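Local coordinates for glycosyl hydrolase family 88 (PDB 3WIW), which is an unsaturated glucuronyl hydrolase with specificity for heparin, probably cleaving the unsaturated uronic acid from oligosaccharides left by polysaccharide lyases, at residues 236-248 / 291-305. Numbering follows the deposited sequence. Where two conformers were deposited one is given.
Sequences QGLTNESAWARGQ and LWDFDVHNRDRSPRD
W244 and D293 face each other in a single backbone bridge, CA atoms 4.3 Å apart, with F294 N donating to A243 O at 168° and A245 N to W292 O on the two sides of it. The D293 carboxylate, its CG anti to the backbone N (chi1 -173°), reaches into the loop of 236-248. There OD2 takes two bonds: S242 OG, 2.6 Å away, lies on its syn lone pair, while L238 N approaches at 2.8 Å from above the carboxylate plane. OD1 turns its anti lone pair to D295 N, closing an Asx turn that fixes the group's rotation. Replacing the carboxylate with the methyl of an alanine would probably leave L238 N and D295 N without their acceptor and S242 OG free to turn. L238 CD1 packs 3.8 Å from W292 CZ2, the two side chains crossing at about a right angle. On the other flank A245 CB meets F294 CE1 at 3.7 Å. R246 NH1 forms a salt bridge with D305 OD2 (3.0 Å), its hydrogen bond weak, guanidinium and carboxylate planes 84° apart; NH1 also donates to V361 O, and S307 OG pairs with D305 OD1. A water bonded to R246 N, W292 O and D305 OD2 ties this corner together. The contact thus joins the loops leading into helices 245-262 and 306-322 of the alpha6/alpha6-barrel and includes R246, a predicted substrate-binding residue.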
loop_
_atom_site.group_PDB
_atom_site.type_symbol
_atom_site.label_atom_id
_atom_site.label_comp_id
_atom_site.label_asym_id
_atom_site.label_seq_id
_atom_site.Cartn_x
_atom_site.Cartn_y
_atom_site.Cartn_z
ATOM N N GLN A 236 -12.092 -2.949 -9.558
ATOM C CA GLN A 236 -10.939 -2.768 -10.450
ATOM C C GLN A 236 -10.336 -4.059 -11.017
ATOM O O GLN A 236 -9.317 -4.014 -11.734
ATOM C CB GLN A 236 -9.885 -1.862 -9.796
ATOM C CG GLN A 236 -10.410 -0.415 -9.764
ATOM C CD GLN A 236 -9.602 0.547 -8.957
ATOM O OE1 GLN A 236 -9.019 0.183 -7.961
ATOM N NE2 GLN A 236 -9.599 1.810 -9.368
ATOM N N GLY A 237 -10.981 -5.194 -10.754
ATOM C CA GLY A 237 -10.553 -6.452 -11.343
ATOM C C GLY A 237 -11.293 -6.826 -12.611
ATOM O O GLY A 237 -12.149 -6.094 -13.104
ATOM N N LEU A 238 -10.952 -7.991 -13.140
ATOM C CA LEU A 238 -11.554 -8.483 -14.358
ATOM C C LEU A 238 -13.055 -8.773 -14.260
ATOM O O LEU A 238 -13.822 -8.384 -15.155
ATOM C CB LEU A 238 -10.816 -9.752 -14.775
ATOM C CG LEU A 238 -11.167 -10.329 -16.140
ATOM C CD1 LEU A 238 -10.542 -9.476 -17.250
ATOM C CD2 LEU A 238 -10.677 -11.778 -16.252
ATOM N N THR A 239 -13.477 -9.470 -13.203
ATOM C CA THR A 239 -14.890 -9.834 -13.018
ATOM C C THR A 239 -15.200 -9.914 -11.529
ATOM O O THR A 239 -14.292 -9.944 -10.696
ATOM C CB THR A 239 -15.244 -11.228 -13.590
ATOM O OG1 THR A 239 -14.684 -12.236 -12.741
ATOM C CG2 THR A 239 -14.754 -11.442 -15.035
ATOM N N ASN A 240 -16.477 -10.034 -11.197
ATOM C CA ASN A 240 -16.857 -10.240 -9.800
ATOM C C ASN A 240 -16.169 -11.433 -9.142
ATOM O O ASN A 240 -15.926 -11.430 -7.918
ATOM C CB ASN A 240 -18.377 -10.385 -9.651
ATOM C CG ASN A 240 -19.122 -9.102 -9.957
ATOM O OD1 ASN A 240 -18.555 -8.007 -9.902
ATOM N ND2 ASN A 240 -20.395 -9.229 -10.288
ATOM N N GLU A 241 -15.878 -12.452 -9.947
ATOM C CA GLU A 241 -15.295 -13.710 -9.471
ATOM C C GLU A 241 -13.779 -13.716 -9.440
ATOM O O GLU A 241 -13.178 -14.676 -8.969
ATOM C CB GLU A 241 -15.727 -14.867 -10.379
ATOM C CG GLU A 241 -17.216 -15.210 -10.347
ATOM C CD GLU A 241 -18.092 -14.205 -11.083
ATOM O OE1 GLU A 241 -17.705 -13.738 -12.187
ATOM O OE2 GLU A 241 -19.169 -13.870 -10.532
ATOM N N SER A 242 -13.161 -12.660 -9.961
ATOM C CA SER A 242 -11.729 -12.697 -10.236
ATOM C C SER A 242 -10.839 -12.295 -9.054
ATOM O O SER A 242 -11.314 -11.818 -7.997
ATOM C CB SER A 242 -11.387 -11.828 -11.452
ATOM O OG SER A 242 -11.313 -10.442 -11.104
ATOM N N ALA A 243 -9.537 -12.456 -9.270
ATOM C CA ALA A 243 -8.509 -12.157 -8.278
ATOM C C ALA A 243 -7.669 -10.980 -8.780
ATOM O O ALA A 243 -6.589 -11.147 -9.356
ATOM C CB ALA A 243 -7.654 -13.396 -7.974
ATOM N N TRP A 244 -8.203 -9.785 -8.571
ATOM C CA TRP A 244 -7.502 -8.556 -8.929
ATOM C C TRP A 244 -6.165 -8.540 -8.186
ATOM O O TRP A 244 -6.157 -8.707 -6.965
ATOM C CB TRP A 244 -8.406 -7.369 -8.555
ATOM C CG TRP A 244 -7.753 -6.025 -8.644
ATOM C CD1 TRP A 244 -7.043 -5.511 -9.690
ATOM C CD2 TRP A 244 -7.767 -5.013 -7.620
ATOM N NE1 TRP A 244 -6.629 -4.224 -9.381
ATOM C CE2 TRP A 244 -7.050 -3.909 -8.111
ATOM C CE3 TRP A 244 -8.339 -4.930 -6.338
ATOM C CZ2 TRP A 244 -6.873 -2.733 -7.363
ATOM C CZ3 TRP A 244 -8.135 -3.782 -5.584
ATOM C CH2 TRP A 244 -7.402 -2.700 -6.101
ATOM N N ALA A 245 -5.036 -8.372 -8.879
ATOM C CA ALA A 245 -3.744 -8.668 -8.230
ATOM C C ALA A 245 -3.422 -7.712 -7.084
ATOM O O ALA A 245 -3.002 -8.164 -6.001
ATOM C CB ALA A 245 -2.610 -8.689 -9.240
ATOM N N ARG A 246 -3.592 -6.407 -7.286
ATOM C CA ARG A 246 -3.296 -5.475 -6.210
ATOM C C ARG A 246 -4.232 -5.714 -5.015
ATOM O O ARG A 246 -3.819 -5.599 -3.871
ATOM C CB ARG A 246 -3.268 -4.017 -6.690
ATOM C CG ARG A 246 -2.844 -3.060 -5.581
ATOM C CD ARG A 246 -2.476 -1.683 -6.115
ATOM N NE ARG A 246 -3.586 -0.966 -6.749
ATOM C CZ ARG A 246 -3.739 -0.824 -8.071
ATOM N NH1 ARG A 246 -2.904 -1.405 -8.931
ATOM N NH2 ARG A 246 -4.769 -0.129 -8.545
ATOM N N GLY A 247 -5.469 -6.102 -5.282
ATOM C CA GLY A 247 -6.371 -6.480 -4.207
ATOM C C GLY A 247 -5.882 -7.678 -3.418
ATOM O O GLY A 247 -5.985 -7.690 -2.187
ATOM N N GLN A 248 -5.367 -8.693 -4.109
ATOM C CA GLN A 248 -4.823 -9.846 -3.391
ATOM C C GLN A 248 -3.665 -9.382 -2.501
ATOM O O GLN A 248 -3.549 -9.838 -1.349
ATOM C CB GLN A 248 -4.326 -10.939 -4.346
ATOM C CG GLN A 248 -5.313 -11.378 -5.435
ATOM C CD GLN A 248 -6.727 -11.627 -4.895
ATOM O OE1 GLN A 248 -6.979 -12.574 -4.138
ATOM N NE2 GLN A 248 -7.666 -10.783 -5.307
ATOM N N LEU A 291 0.448 -10.675 -13.061
ATOM C CA LEU A 291 -0.498 -10.105 -14.019
ATOM C C LEU A 291 -1.442 -9.161 -13.282
ATOM O O LEU A 291 -1.688 -9.321 -12.093
ATOM C CB LEU A 291 -1.303 -11.232 -14.635
ATOM C CG LEU A 291 -0.494 -12.423 -15.168
ATOM C CD1 LEU A 291 -1.462 -13.483 -15.748
ATOM C CD2 LEU A 291 0.583 -11.974 -16.163
ATOM N N TRP A 292 -2.025 -8.197 -13.981
ATOM C CA TRP A 292 -2.841 -7.223 -13.270
ATOM C C TRP A 292 -4.055 -7.880 -12.585
ATOM O O TRP A 292 -4.547 -7.396 -11.561
ATOM C CB TRP A 292 -3.267 -6.096 -14.220
ATOM C CG TRP A 292 -4.267 -6.558 -15.225
ATOM C CD1 TRP A 292 -4.006 -7.216 -16.409
ATOM C CD2 TRP A 292 -5.687 -6.453 -15.133
ATOM N NE1 TRP A 292 -5.201 -7.541 -17.035
ATOM C CE2 TRP A 292 -6.244 -7.075 -16.269
ATOM C CE3 TRP A 292 -6.549 -5.899 -14.177
ATOM C CZ2 TRP A 292 -7.636 -7.125 -16.489
ATOM C CZ3 TRP A 292 -7.932 -5.951 -14.395
ATOM C CH2 TRP A 292 -8.453 -6.570 -15.535
ATOM N N ASP A 293 -4.531 -8.993 -13.137
ATOM C CA ASP A 293 -5.553 -9.820 -12.520
ATOM C C ASP A 293 -5.125 -11.262 -12.763
ATOM O O ASP A 293 -4.754 -11.634 -13.891
ATOM C CB ASP A 293 -6.940 -9.528 -13.118
ATOM C CG ASP A 293 -8.076 -10.241 -12.382
ATOM O OD1 ASP A 293 -8.113 -11.498 -12.366
ATOM O OD2 ASP A 293 -8.966 -9.550 -11.820
ATOM N N PHE A 294 -5.158 -12.086 -11.712
ATOM C CA PHE A 294 -4.658 -13.454 -11.812
ATOM C C PHE A 294 -5.487 -14.337 -12.746
ATOM O O PHE A 294 -5.016 -15.400 -13.156
ATOM C CB PHE A 294 -4.624 -14.131 -10.434
ATOM C CG PHE A 294 -3.454 -13.709 -9.555
ATOM C CD1 PHE A 294 -3.464 -12.535 -8.814
ATOM C CD2 PHE A 294 -2.341 -14.531 -9.448
ATOM C CE1 PHE A 294 -2.377 -12.188 -8.007
ATOM C CE2 PHE A 294 -1.252 -14.185 -8.645
ATOM C CZ PHE A 294 -1.275 -13.006 -7.929
ATOM N N ASP A 295 -6.707 -13.906 -13.092
ATOM C CA ASP A 295 -7.631 -14.769 -13.826
ATOM C C ASP A 295 -7.746 -14.480 -15.312
ATOM O O ASP A 295 -8.574 -15.084 -15.998
ATOM C CB ASP A 295 -8.993 -14.810 -13.139
ATOM C CG ASP A 295 -8.901 -15.430 -11.763
ATOM O OD1 ASP A 295 -8.058 -16.318 -11.547
ATOM O OD2 ASP A 295 -9.626 -15.010 -10.873
ATOM N N VAL A 296 -6.948 -13.552 -15.823
ATOM C CA VAL A 296 -6.963 -13.285 -17.251
ATOM C C VAL A 296 -6.588 -14.521 -18.063
ATOM O O VAL A 296 -5.841 -15.383 -17.621
ATOM C CB VAL A 296 -6.041 -12.122 -17.644
ATOM C CG1 VAL A 296 -6.511 -10.832 -16.972
ATOM C CG2 VAL A 296 -4.575 -12.420 -17.313
ATOM N N HIS A 297 -7.105 -14.602 -19.277
ATOM C CA HIS A 297 -6.828 -15.773 -20.087
ATOM C C HIS A 297 -5.471 -15.663 -20.807
ATOM O O HIS A 297 -4.878 -16.671 -21.175
ATOM C CB HIS A 297 -7.932 -15.954 -21.117
ATOM C CG HIS A 297 -7.816 -14.997 -22.246
ATOM N ND1 HIS A 297 -8.117 -13.660 -22.111
ATOM C CD2 HIS A 297 -7.331 -15.152 -23.501
ATOM C CE1 HIS A 297 -7.872 -13.042 -23.252
ATOM N NE2 HIS A 297 -7.392 -13.923 -24.111
ATOM N N ASN A 298 -4.983 -14.436 -21.010
ATOM C CA ASN A 298 -3.804 -14.191 -21.862
ATOM C C ASN A 298 -2.532 -13.999 -21.041
ATOM O O ASN A 298 -1.989 -12.900 -20.975
ATOM C CB ASN A 298 -4.031 -12.970 -22.795
ATOM C CG ASN A 298 -4.283 -11.647 -22.035
ATOM O OD1 ASN A 298 -4.820 -11.624 -20.922
ATOM N ND2 ASN A 298 -3.897 -10.533 -22.667
ATOM N N ARG A 299 -2.057 -15.057 -20.402
ATOM C CA ARG A 299 -1.002 -14.912 -19.395
ATOM C C ARG A 299 0.307 -14.391 -19.958
ATOM O O ARG A 299 1.020 -13.649 -19.292
ATOM C CB ARG A 299 -0.762 -16.242 -18.699
ATOM C CG ARG A 299 -1.952 -16.687 -17.893
ATOM C CD ARG A 299 -1.695 -18.019 -17.273
ATOM N NE ARG A 299 -2.789 -18.409 -16.398
ATOM C CZ ARG A 299 -2.953 -19.624 -15.895
ATOM N NH1 ARG A 299 -3.988 -19.854 -15.094
ATOM N NH2 ARG A 299 -2.076 -20.593 -16.160
ATOM N N ASP A 300 0.628 -14.775 -21.185
ATOM C CA ASP A 300 1.890 -14.350 -21.774
ATOM C C ASP A 300 1.967 -12.866 -22.082
ATOM O O ASP A 300 3.043 -12.268 -21.974
ATOM C CB ASP A 300 2.177 -15.111 -23.071
ATOM C CG ASP A 300 2.591 -16.550 -22.841
ATOM O OD1 ASP A 300 3.092 -16.871 -21.743
ATOM O OD2 ASP A 300 2.441 -17.357 -23.785
ATOM N N ARG A 301 0.840 -12.263 -22.463
ATOM C CA ARG A 301 0.839 -10.875 -22.921
ATOM C C ARG A 301 0.081 -9.900 -22.024
ATOM O O ARG A 301 0.051 -8.699 -22.291
ATOM C CB ARG A 301 0.292 -10.783 -24.338
ATOM C CG ARG A 301 1.243 -11.377 -25.386
ATOM C CD ARG A 301 0.749 -11.147 -26.812
ATOM N NE ARG A 301 0.526 -9.725 -27.097
ATOM C CZ ARG A 301 -0.151 -9.285 -28.154
ATOM N NH1 ARG A 301 -0.307 -7.985 -28.364
ATOM N NH2 ARG A 301 -0.669 -10.155 -29.009
ATOM N N SER A 302 -0.536 -10.394 -20.959
ATOM C CA SER A 302 -1.291 -9.528 -20.060
ATOM C C SER A 302 -0.355 -8.512 -19.380
ATOM O O SER A 302 0.740 -8.878 -18.933
ATOM C CB SER A 302 -1.962 -10.407 -19.021
ATOM O OG SER A 302 -2.549 -9.614 -18.026
ATOM N N PRO A 303 -0.780 -7.232 -19.279
ATOM C CA PRO A 303 0.035 -6.259 -18.529
ATOM C C PRO A 303 0.314 -6.710 -17.098
ATOM O O PRO A 303 -0.581 -7.224 -16.399
ATOM C CB PRO A 303 -0.841 -5.006 -18.521
ATOM C CG PRO A 303 -1.666 -5.146 -19.758
ATOM C CD PRO A 303 -1.961 -6.612 -19.889
ATOM N N ARG A 304 1.560 -6.523 -16.663
ATOM C CA ARG A 304 1.957 -6.783 -15.267
ATOM C C ARG A 304 1.637 -5.592 -14.378
ATOM O O ARG A 304 1.460 -4.467 -14.862
ATOM C CB ARG A 304 3.467 -7.032 -15.188
ATOM C CG ARG A 304 3.940 -8.098 -16.156
ATOM C CD ARG A 304 3.192 -9.432 -15.965
ATOM N NE ARG A 304 3.896 -10.476 -16.698
ATOM C CZ ARG A 304 5.019 -11.070 -16.275
ATOM N NH1 ARG A 304 5.666 -11.940 -17.063
ATOM N NH2 ARG A 304 5.526 -10.770 -15.085
ATOM N N ASP A 305 1.586 -5.825 -13.078
ATOM C CA ASP A 305 1.340 -4.720 -12.162
ATOM C C ASP A 305 2.429 -4.700 -11.098
ATOM O O ASP A 305 2.352 -5.419 -10.059
ATOM C CB ASP A 305 -0.053 -4.855 -11.527
ATOM C CG ASP A 305 -0.379 -3.708 -10.588
ATOM O OD1 ASP A 305 0.281 -2.633 -10.698
ATOM O OD2 ASP A 305 -1.296 -3.864 -9.742
HETATM O O HOH W 1 -10.535 -15.537 -8.310
HETATM O O HOH W 2 -3.523 -5.273 -10.011
#